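Local coordinates for protein aminoglycoside N(6')acetyltransferase (Legionella pneumophila subsp. pneumophila, PDB 3F5B) that probably transfers an acyl group, consistent with a GNAT-fold aminoglycoside 6'-N-acetyltransferase, at residues A[134-139]-A[164-169]; A[93-98]-A[128-133]. All blocks are in the same frame, centred on the assembly; numbering follows the deposited sequence.

Contact 1: residues A[134-139]-A[164-169]. With CHX (cyclohexane), chain D.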
loop_
_atom_site.group_PDB
_atom_site.type_symbol
_atom_site.label_atom_id
_atom_site.label_comp_id
_atom_site.label_asym_id
_atom_site.label_seq_id
_atom_site.Cartn_x
_atom_site.Cartn_y
_atom_site.Cartn_z
ATOM N N PRO A 134 4.843 -1.835 8.348
ATOM C CA PRO A 134 5.087 -3.283 8.329
ATOM C C PRO A 134 5.480 -3.852 9.681
ATOM O O PRO A 134 5.974 -3.119 10.553
ATOM C CB PRO A 134 6.257 -3.419 7.354
ATOM C CG PRO A 134 7.049 -2.153 7.620
ATOM C CD PRO A 134 5.956 -1.101 7.710
ATOM N N GLU A 135 5.209 -5.147 9.856
ATOM C CA GLU A 135 5.715 -5.930 10.988
ATOM C C GLU A 135 7.248 -5.927 10.930
ATOM O O GLU A 135 7.826 -6.136 9.863
ATOM C CB GLU A 135 5.190 -7.359 10.846
ATOM C CG GLU A 135 5.527 -8.264 11.997
ATOM C CD GLU A 135 4.902 -9.636 11.853
ATOM O OE1 GLU A 135 4.066 -9.852 10.961
ATOM O OE2 GLU A 135 5.235 -10.501 12.678
ATOM N N ILE A 136 7.906 -5.689 12.054
ATOM C CA ILE A 136 9.355 -5.532 12.046
ATOM C C ILE A 136 10.023 -6.815 11.502
ATOM O O ILE A 136 11.004 -6.744 10.735
ATOM C CB ILE A 136 9.928 -5.075 13.443
ATOM C CG1 ILE A 136 9.414 -3.677 13.822
ATOM C CG2 ILE A 136 11.461 -5.107 13.454
ATOM C CD1 ILE A 136 10.017 -3.113 15.100
ATOM N N SER A 137 9.444 -7.967 11.854
ATOM C CA SER A 137 9.900 -9.287 11.400
ATOM C C SER A 137 9.821 -9.499 9.892
ATOM O O SER A 137 10.469 -10.399 9.361
ATOM C CB SER A 137 9.095 -10.399 12.080
ATOM O OG SER A 137 9.563 -10.664 13.390
ATOM N N ASN A 138 8.987 -8.700 9.210
ATOM C CA ASN A 138 8.838 -8.754 7.761
ATOM C C ASN A 138 10.016 -7.988 7.152
ATOM O O ASN A 138 9.862 -6.871 6.671
ATOM C CB ASN A 138 7.465 -8.161 7.343
ATOM C CG ASN A 138 7.137 -8.360 5.871
ATOM O OD1 ASN A 138 7.966 -8.805 5.076
ATOM N ND2 ASN A 138 5.912 -8.019 5.505
ATOM N N GLU A 139 11.210 -8.583 7.240
ATOM C CA GLU A 139 12.450 -7.918 6.851
ATOM C C GLU A 139 12.507 -7.473 5.387
ATOM O O GLU A 139 13.050 -6.406 5.075
ATOM C CB GLU A 139 13.661 -8.803 7.229
ATOM C CG GLU A 139 13.639 -9.221 8.718
ATOM C CD GLU A 139 14.868 -10.000 9.188
ATOM O OE1 GLU A 139 15.860 -10.144 8.440
ATOM O OE2 GLU A 139 14.833 -10.477 10.342
ATOM N N PRO A 164 5.792 -6.385 17.414
ATOM C CA PRO A 164 6.345 -5.098 16.987
ATOM C C PRO A 164 6.212 -4.799 15.494
ATOM O O PRO A 164 6.388 -5.699 14.645
ATOM C CB PRO A 164 7.817 -5.180 17.440
ATOM C CG PRO A 164 7.780 -6.165 18.600
ATOM C CD PRO A 164 6.807 -7.211 18.088
ATOM N N HIS A 165 5.891 -3.536 15.191
ATOM C CA HIS A 165 5.767 -3.013 13.833
ATOM C C HIS A 165 6.500 -1.668 13.783
ATOM O O HIS A 165 6.680 -1.013 14.813
ATOM C CB HIS A 165 4.292 -2.758 13.444
ATOM C CG HIS A 165 3.458 -3.989 13.334
ATOM N ND1 HIS A 165 2.844 -4.378 12.156
ATOM C CD2 HIS A 165 3.110 -4.910 14.261
ATOM C CE1 HIS A 165 2.162 -5.492 12.366
ATOM N NE2 HIS A 165 2.301 -5.825 13.637
ATOM N N TYR A 166 6.919 -1.257 12.597
ATOM C CA TYR A 166 7.484 0.069 12.402
ATOM C C TYR A 166 6.388 0.995 11.880
ATOM O O TYR A 166 5.526 0.563 11.147
ATOM C CB TYR A 166 8.572 0.036 11.330
ATOM C CG TYR A 166 9.911 -0.542 11.772
ATOM C CD1 TYR A 166 10.528 -0.102 12.941
ATOM C CD2 TYR A 166 10.572 -1.495 10.986
ATOM C CE1 TYR A 166 11.785 -0.610 13.346
ATOM C CE2 TYR A 166 11.842 -2.027 11.365
ATOM C CZ TYR A 166 12.426 -1.570 12.540
ATOM O OH TYR A 166 13.626 -2.063 12.926
ATOM N N LYS A 167 6.458 2.268 12.245
ATOM C CA LYS A 167 5.720 3.294 11.554
ATOM C C LYS A 167 6.745 3.932 10.619
ATOM O O LYS A 167 7.828 4.329 11.073
ATOM C CB LYS A 167 5.198 4.309 12.562
ATOM C CG LYS A 167 3.792 4.786 12.262
ATOM C CD LYS A 167 3.372 5.975 13.128
ATOM C CE LYS A 167 2.147 6.644 12.530
ATOM N NZ LYS A 167 2.283 8.145 12.626
HETATM N N MSE A 168 6.434 3.994 9.321
HETATM C CA MSE A 168 7.385 4.516 8.328
HETATM C C MSE A 168 6.710 5.613 7.534
HETATM O O MSE A 168 5.507 5.551 7.312
HETATM C CB MSE A 168 7.866 3.401 7.394
HETATM C CG MSE A 168 8.491 2.226 8.152
HETATM SE SE MSE A 168 9.194 0.798 7.068
HETATM C CE MSE A 168 10.684 1.732 6.326
ATOM N N LYS A 169 7.482 6.604 7.103
ATOM C CA LYS A 169 6.916 7.803 6.510
ATOM C C LYS A 169 7.700 8.181 5.253
ATOM O O LYS A 169 8.950 8.054 5.219
ATOM C CB LYS A 169 6.934 8.943 7.548
ATOM C CG LYS A 169 6.540 10.324 7.029
ATOM C CD LYS A 169 6.826 11.447 8.054
ATOM C CE LYS A 169 8.260 11.943 7.960
ATOM N NZ LYS A 169 8.700 12.943 9.036
HETATM C C1 CHX D . 1.849 -6.067 5.102
HETATM C C2 CHX D . 1.391 -5.608 3.715
HETATM C C3 CHX D . 1.016 -4.121 3.708
HETATM C C4 CHX D . 2.237 -3.236 3.983
HETATM C C5 CHX D . 3.261 -3.901 4.922
HETATM C C6 CHX D . 2.665 -4.986 5.840
HETATM O O HOH W 1 7.900 -7.893 14.467
#

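Contact 2: residues A[93-98]-A[128-133]. With CHX (cyclohexane), chain D.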
loop_
_atom_site.group_PDB
_atom_site.type_symbol
_atom_site.label_atom_id
_atom_site.label_comp_id
_atom_site.label_asym_id
_atom_site.label_seq_id
_atom_site.Cartn_x
_atom_site.Cartn_y
_atom_site.Cartn_z
ATOM N N GLY A 93 -2.314 16.488 6.888
ATOM C CA GLY A 93 -2.887 15.151 6.856
ATOM C C GLY A 93 -1.879 14.104 6.393
ATOM O O GLY A 93 -0.656 14.331 6.402
ATOM N N ALA A 94 -2.391 12.951 5.985
ATOM C CA ALA A 94 -1.537 11.857 5.537
ATOM C C ALA A 94 -2.376 10.715 4.963
ATOM O O ALA A 94 -3.547 10.549 5.325
ATOM C CB ALA A 94 -0.679 11.360 6.688
ATOM N N VAL A 95 -1.780 9.935 4.066
ATOM C CA VAL A 95 -2.423 8.709 3.570
ATOM C C VAL A 95 -1.668 7.495 4.107
ATOM O O VAL A 95 -0.437 7.466 4.094
ATOM C CB VAL A 95 -2.529 8.668 2.010
ATOM C CG1 VAL A 95 -1.166 8.672 1.355
ATOM C CG2 VAL A 95 -3.312 7.451 1.543
ATOM N N THR A 96 -2.404 6.507 4.589
ATOM C CA THR A 96 -1.795 5.267 5.063
ATOM C C THR A 96 -1.995 4.232 3.960
ATOM O O THR A 96 -3.103 4.105 3.434
ATOM C CB THR A 96 -2.437 4.772 6.383
ATOM O OG1 THR A 96 -2.315 5.798 7.379
ATOM C CG2 THR A 96 -1.752 3.467 6.887
ATOM N N LEU A 97 -0.913 3.523 3.626
ATOM C CA LEU A 97 -0.872 2.552 2.547
ATOM C C LEU A 97 -0.639 1.135 3.078
ATOM O O LEU A 97 0.204 0.903 3.957
ATOM C CB LEU A 97 0.248 2.920 1.553
ATOM C CG LEU A 97 0.487 2.054 0.325
ATOM C CD1 LEU A 97 -0.787 2.034 -0.595
ATOM C CD2 LEU A 97 1.728 2.613 -0.400
ATOM N N ASP A 98 -1.408 0.192 2.541
ATOM C CA ASP A 98 -1.117 -1.228 2.683
ATOM C C ASP A 98 -1.002 -1.784 1.295
ATOM O O ASP A 98 -1.842 -1.466 0.436
ATOM C CB ASP A 98 -2.288 -1.939 3.293
ATOM C CG ASP A 98 -2.160 -2.106 4.755
ATOM O OD1 ASP A 98 -1.743 -3.223 5.163
ATOM O OD2 ASP A 98 -2.509 -1.147 5.487
ATOM N N LYS A 128 0.750 15.084 0.943
ATOM C CA LYS A 128 2.063 15.452 1.495
ATOM C C LYS A 128 2.879 14.265 1.991
ATOM O O LYS A 128 4.077 14.194 1.790
ATOM C CB LYS A 128 1.904 16.473 2.629
ATOM C CG LYS A 128 2.056 17.921 2.198
ATOM C CD LYS A 128 1.041 18.320 1.125
ATOM C CE LYS A 128 1.699 19.173 0.044
ATOM N NZ LYS A 128 2.630 18.338 -0.790
ATOM N N ILE A 129 2.210 13.323 2.640
ATOM C CA ILE A 129 2.867 12.303 3.463
ATOM C C ILE A 129 2.173 10.977 3.225
ATOM O O ILE A 129 0.942 10.938 3.209
ATOM C CB ILE A 129 2.735 12.690 4.985
ATOM C CG1 ILE A 129 3.338 14.078 5.248
ATOM C CG2 ILE A 129 3.328 11.600 5.925
ATOM C CD1 ILE A 129 4.843 14.133 5.035
ATOM N N VAL A 130 2.959 9.919 2.991
ATOM C CA VAL A 130 2.453 8.543 2.960
ATOM C C VAL A 130 3.020 7.789 4.159
ATOM O O VAL A 130 4.201 7.916 4.480
ATOM C CB VAL A 130 2.835 7.752 1.645
ATOM C CG1 VAL A 130 2.279 6.304 1.697
ATOM C CG2 VAL A 130 2.318 8.482 0.412
ATOM N N LEU A 131 2.171 7.003 4.811
ATOM C CA LEU A 131 2.600 6.165 5.923
ATOM C C LEU A 131 2.410 4.714 5.554
ATOM O O LEU A 131 1.402 4.351 4.945
ATOM C CB LEU A 131 1.797 6.481 7.184
ATOM C CG LEU A 131 1.843 7.932 7.666
ATOM C CD1 LEU A 131 0.777 8.149 8.736
ATOM C CD2 LEU A 131 3.236 8.297 8.181
ATOM N N ILE A 132 3.392 3.894 5.935
ATOM C CA ILE A 132 3.307 2.436 5.820
ATOM C C ILE A 132 3.784 1.760 7.104
ATOM O O ILE A 132 4.680 2.275 7.790
ATOM C CB ILE A 132 4.046 1.922 4.553
ATOM C CG1 ILE A 132 3.527 0.545 4.152
ATOM C CG2 ILE A 132 5.565 1.980 4.705
ATOM C CD1 ILE A 132 3.670 0.265 2.594
ATOM N N ASN A 133 3.183 0.613 7.429
ATOM C CA ASN A 133 3.303 0.064 8.791
ATOM C C ASN A 133 3.656 -1.430 8.853
ATOM O O ASN A 133 2.854 -2.214 9.343
ATOM C CB ASN A 133 1.987 0.309 9.536
ATOM C CG ASN A 133 1.731 1.791 9.782
ATOM O OD1 ASN A 133 2.350 2.390 10.650
ATOM N ND2 ASN A 133 0.834 2.387 8.995
HETATM C C1 CHX D . 1.849 -6.067 5.102
HETATM C C2 CHX D . 1.391 -5.608 3.715
HETATM C C3 CHX D . 1.016 -4.121 3.708
HETATM C C4 CHX D . 2.237 -3.236 3.983
HETATM C C5 CHX D . 3.261 -3.901 4.922
HETATM C C6 CHX D . 2.665 -4.986 5.840
HETATM O O HOH W 2 -0.586 4.903 9.617
HETATM O O HOH W 3 0.342 0.199 6.520
#

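Contact 1: residues A[134-139]-A[164-169]
Ile136 lays its CG1 over the middle of the Tyr166 ring, a CH-pi contact with CG1 3.6 Å from the ring centroid and almost on the ring normal. CG1 is put there by a chi1 of -64°, anti to the carbonyl carbon. The isoleucine crosses the tyrosine at about a right angle: CD1 meets Tyr166 CE1, 3.5 Å away, and Pro164 CB, while CG2 reaches the other rim at CE2. A branched aliphatic residue suits this place because its two arms spread across one flat face. A second CH-pi contact sets Glu135 CA over the His165 ring, offset toward the rim; His165 NE2 is hydrogen-bonded to the carbonyl of His161, which limits the rotation of the ring. In this GNAT fold the loop that follows strand 129-132 is joined to the start of strand 164-171 by a single bridge, Glu135 with His165. Its bonds run from Tyr166 N to Pro134 O, 2.9 Å, and from Ile136 N to Pro164 O, 3.0 Å. A water links Pro164 O to Ser137 N, in the type I turn from Glu135 to Asn138, the N-cap of helix 139-148. At the start of the loop, Pro134 CG rests on the selenium of Met168, present as selenomethionine (3.7 Å).

Contact 2: residues A[93-98]-A[128-133]
Leu131 O is gripped from strand 94-98 by Leu97 N, 2.8 Å away and in line with the carbonyl, and is approached by Thr96 CA in a CA-H...O contact of 3.3 Å. The same pattern recurs one step back, where Val95 O takes Leu131 N at 2.7 Å and meets Val130 CA; Val95 N then closes the run on Ile129 O at 3.0 Å. These are the bonds of two parallel strands, whose short axes are inclined to each other by 35°. On the face carrying Val95 and Val130, the two valines stand side by side, pointing the same way, with CG1 of Val95 3.6 Å from CG2 of Val130. Val95 CG1 sits in the crowded position, between its own N and carbonyl carbon (chi1 63°), and from there meets Val130 CG2. Beta-branched and leucine side chains suit such a buried face, and Leu97 CB extends it onto Val130 CG1. Past the strand end a water joins Thr96 OG1 to Asn133 ND2, each 3.0 Å from it, while Thr96 CG2 packs against the same amide nitrogen. Asp98 and Ile132 border the cyclohexane. The pair forms the beta-alpha-beta unit with helix 109-123, whose Phe119 and Ile120 cover Leu97 and Val130; strand 74-84 flanks strand 94-101, and strand 164-171 flanks strand 129-132.

Overall arrangement
Following the chain from the N terminus, contact 2 comes first: strand 94-101 runs through the middle of the sheet, helix 109-123 crosses over, and strand 129-132 returns beside it, closing a connection of 29 residues. Contact 1 then opens directly where that strand ends. Its loop leads into helix 139-148, the chain passes through edge strand 151-158, and strand 164-171 comes back to meet the loop. The two closures are therefore in series, neither nested nor crossed. They join through neighbouring strands, with a probable hydrogen bond from Met168 N to Ile132 O, and both border the cyclohexane site, bringing the central strands, the loop and helix 139-148 together around it.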